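Local atomic coordinates of hydrazine synthase subunit gamma (PDB entry 5C2V), a protein that reduces nitric oxide to hydroxylamine, the first half-reaction of hydrazine synthesis, and carries two c-type hemes in two helical lobes. Residues A146-C149 with Y150-A153. Numbering follows the deposited sequence.
Sequences ALIC and YIRA. With HEC (heme c), chain V.
Leu-147 and Ile-151 sit one above the other on the last two turns of helix 141-152, a local i to i+4 contact whose apolar face lines the pocket of the first heme c. Ile-151 N donates to Leu-147 O at 2.9 Å, and beside that bond CG of Leu-147 meets CD1 of Ile-151 at 4.0 Å. With its CG anti to the backbone N (chi1 -175°), Leu-147 sends CD2 to within 3.6 Å of the heme methyl CMB. Ile-151 joins it there, CD1 lying 3.8 Å from the same CMB, so both side chains pack on one methyl at the porphyrin edge. The same CD1 also touches CD1 of Ile-148 at 3.9 Å. Cys-126, covalently bound to this heme, packs against both Leu-147 and Ile-151.

Farther round the helix, Arg-152 lays its CD over CG2 of Ile-148 at 3.7 Å, and its NH1 hydrogen-bonds to Ser-36 O. Tyr-150 turns its ring to Phe-50 of helix 43-51. The helix runs out at Arg-152: Ala-153 N reaches Cys-149 O only through a weak bond, 3.1 Å.

Iron carries a water here, and this heme appears to be the active-site one. What these two turns put against the heme edge is aliphatic, the ends of Leu-147 and Ile-151, consistent with apolar packing at this edge of the porphyrin, while hydrogen bonds from Arg-104 and His-105 supply polar contacts to the heme.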
loop_
_atom_site.group_PDB
_atom_site.type_symbol
_atom_site.label_atom_id
_atom_site.label_comp_id
_atom_site.label_asym_id
_atom_site.label_seq_id
_atom_site.Cartn_x
_atom_site.Cartn_y
_atom_site.Cartn_z
ATOM N N ALA C 146 -32.301 -29.057 -37.902
ATOM C CA ALA C 146 -31.275 -30.058 -38.173
ATOM C C ALA C 146 -30.960 -30.870 -36.920
ATOM O O ALA C 146 -30.828 -32.097 -36.975
ATOM C CB ALA C 146 -30.015 -29.397 -38.707
ATOM N N LEU C 147 -30.843 -30.174 -35.793
ATOM C CA LEU C 147 -30.589 -30.820 -34.509
ATOM C C LEU C 147 -31.692 -31.823 -34.176
ATOM O O LEU C 147 -31.422 -32.976 -33.818
ATOM C CB LEU C 147 -30.468 -29.768 -33.405
ATOM C CG LEU C 147 -30.087 -30.243 -32.003
ATOM C CD1 LEU C 147 -28.843 -31.112 -32.051
ATOM C CD2 LEU C 147 -29.868 -29.044 -31.093
ATOM N N ILE C 148 -32.939 -31.378 -34.313
ATOM C CA ILE C 148 -34.091 -32.235 -34.060
ATOM C C ILE C 148 -34.100 -33.430 -35.009
ATOM O O ILE C 148 -34.457 -34.541 -34.615
ATOM C CB ILE C 148 -35.410 -31.455 -34.199
ATOM C CG1 ILE C 148 -35.398 -30.238 -33.276
ATOM C CG2 ILE C 148 -36.602 -32.347 -33.884
ATOM C CD1 ILE C 148 -35.089 -30.572 -31.835
ATOM N N CYS C 149 -33.695 -33.203 -36.254
ATOM C CA CYS C 149 -33.577 -34.285 -37.224
ATOM C C CYS C 149 -32.549 -35.314 -36.768
ATOM O O CYS C 149 -32.749 -36.517 -36.938
ATOM C CB CYS C 149 -33.204 -33.744 -38.606
ATOM S SG CYS C 149 -34.534 -32.857 -39.453
ATOM N N TYR C 150 -31.451 -34.838 -36.186
ATOM C CA TYR C 150 -30.430 -35.737 -35.657
ATOM C C TYR C 150 -30.967 -36.553 -34.488
ATOM O O TYR C 150 -30.686 -37.746 -34.370
ATOM C CB TYR C 150 -29.185 -34.965 -35.217
ATOM C CG TYR C 150 -28.231 -35.802 -34.393
ATOM C CD1 TYR C 150 -27.380 -36.718 -35.001
ATOM C CD2 TYR C 150 -28.188 -35.687 -33.009
ATOM C CE1 TYR C 150 -26.513 -37.493 -34.254
ATOM C CE2 TYR C 150 -27.324 -36.458 -32.254
ATOM C CZ TYR C 150 -26.487 -37.358 -32.881
ATOM O OH TYR C 150 -25.625 -38.127 -32.133
ATOM N N ILE C 151 -31.730 -35.900 -33.617
ATOM C CA ILE C 151 -32.281 -36.569 -32.442
ATOM C C ILE C 151 -33.307 -37.634 -32.826
ATOM O O ILE C 151 -33.314 -38.734 -32.271
ATOM C CB ILE C 151 -32.929 -35.558 -31.486
ATOM C CG1 ILE C 151 -31.880 -34.564 -30.993
ATOM C CG2 ILE C 151 -33.579 -36.267 -30.308
ATOM C CD1 ILE C 151 -32.429 -33.193 -30.760
ATOM N N ARG C 152 -34.166 -37.302 -33.785
ATOM C CA ARG C 152 -35.203 -38.220 -34.242
ATOM C C ARG C 152 -34.615 -39.422 -34.975
ATOM O O ARG C 152 -35.228 -40.489 -35.026
ATOM C CB ARG C 152 -36.193 -37.487 -35.152
ATOM C CG ARG C 152 -37.045 -36.456 -34.429
ATOM C CD ARG C 152 -37.723 -35.500 -35.398
ATOM N NE ARG C 152 -38.689 -36.168 -36.265
ATOM C CZ ARG C 152 -39.460 -35.536 -37.144
ATOM N NH1 ARG C 152 -39.380 -34.218 -37.271
ATOM N NH2 ARG C 152 -40.314 -36.219 -37.895
ATOM N N ALA C 153 -33.422 -39.246 -35.534
ATOM C CA ALA C 153 -32.785 -40.289 -36.331
ATOM C C ALA C 153 -32.030 -41.295 -35.468
ATOM O O ALA C 153 -31.460 -42.257 -35.981
ATOM C CB ALA C 153 -31.847 -39.666 -37.352
HETATM FE FE HEC V . -30.694 -32.463 -22.734
HETATM C CHA HEC V . -33.545 -34.020 -21.614
HETATM C CHB HEC V . -31.662 -33.026 -25.955
HETATM C CHC HEC V . -27.963 -30.683 -23.869
HETATM C CHD HEC V . -29.307 -32.548 -19.603
HETATM N NA HEC V . -32.336 -33.332 -23.622
HETATM C C1A HEC V . -33.367 -33.986 -22.980
HETATM C C2A HEC V . -34.200 -34.622 -23.989
HETATM C C3A HEC V . -33.672 -34.337 -25.189
HETATM C C4A HEC V . -32.492 -33.525 -24.978
HETATM C CMA HEC V . -34.190 -34.774 -26.580
HETATM C CAA HEC V . -35.475 -35.456 -23.701
HETATM C CBA HEC V . -35.320 -36.905 -24.161
HETATM C CGA HEC V . -36.592 -37.671 -23.904
HETATM O O1A HEC V . -37.523 -37.102 -23.279
HETATM O O2A HEC V . -36.673 -38.854 -24.326
HETATM N NB HEC V . -29.873 -32.047 -24.587
HETATM C C1B HEC V . -30.600 -32.170 -25.755
HETATM C C2B HEC V . -30.056 -31.242 -26.724
HETATM C C3B HEC V . -29.029 -30.599 -26.153
HETATM C C4B HEC V . -28.896 -31.090 -24.796
HETATM C CMB HEC V . -30.577 -31.066 -28.167
HETATM C CAB HEC V . -28.132 -29.512 -26.791
HETATM C CBB HEC V . -28.919 -28.200 -26.999
HETATM N NC HEC V . -28.942 -31.762 -21.896
HETATM C C1C HEC V . -27.968 -31.019 -22.532
HETATM C C2C HEC V . -27.038 -30.542 -21.528
HETATM C C3C HEC V . -27.331 -31.170 -20.381
HETATM C C4C HEC V . -28.586 -31.877 -20.567
HETATM C CMC HEC V . -25.707 -29.828 -21.857
HETATM C CAC HEC V . -26.565 -31.043 -19.043
HETATM C CBC HEC V . -26.713 -29.615 -18.474
HETATM N ND HEC V . -31.303 -33.239 -20.901
HETATM C C1D HEC V . -30.610 -32.997 -19.715
HETATM C C2D HEC V . -31.484 -33.291 -18.602
HETATM C C3D HEC V . -32.806 -33.752 -19.230
HETATM C C4D HEC V . -32.602 -33.687 -20.660
HETATM C CMD HEC V . -31.155 -33.169 -17.099
HETATM C CAD HEC V . -34.089 -34.183 -18.492
HETATM C CBD HEC V . -34.868 -32.930 -18.103
HETATM C CGD HEC V . -36.138 -33.322 -17.397
HETATM O O1D HEC V . -36.916 -32.413 -17.005
HETATM O O2D HEC V . -36.371 -34.544 -17.227
HETATM O O HOH W 1 -31.858 -30.776 -22.291
#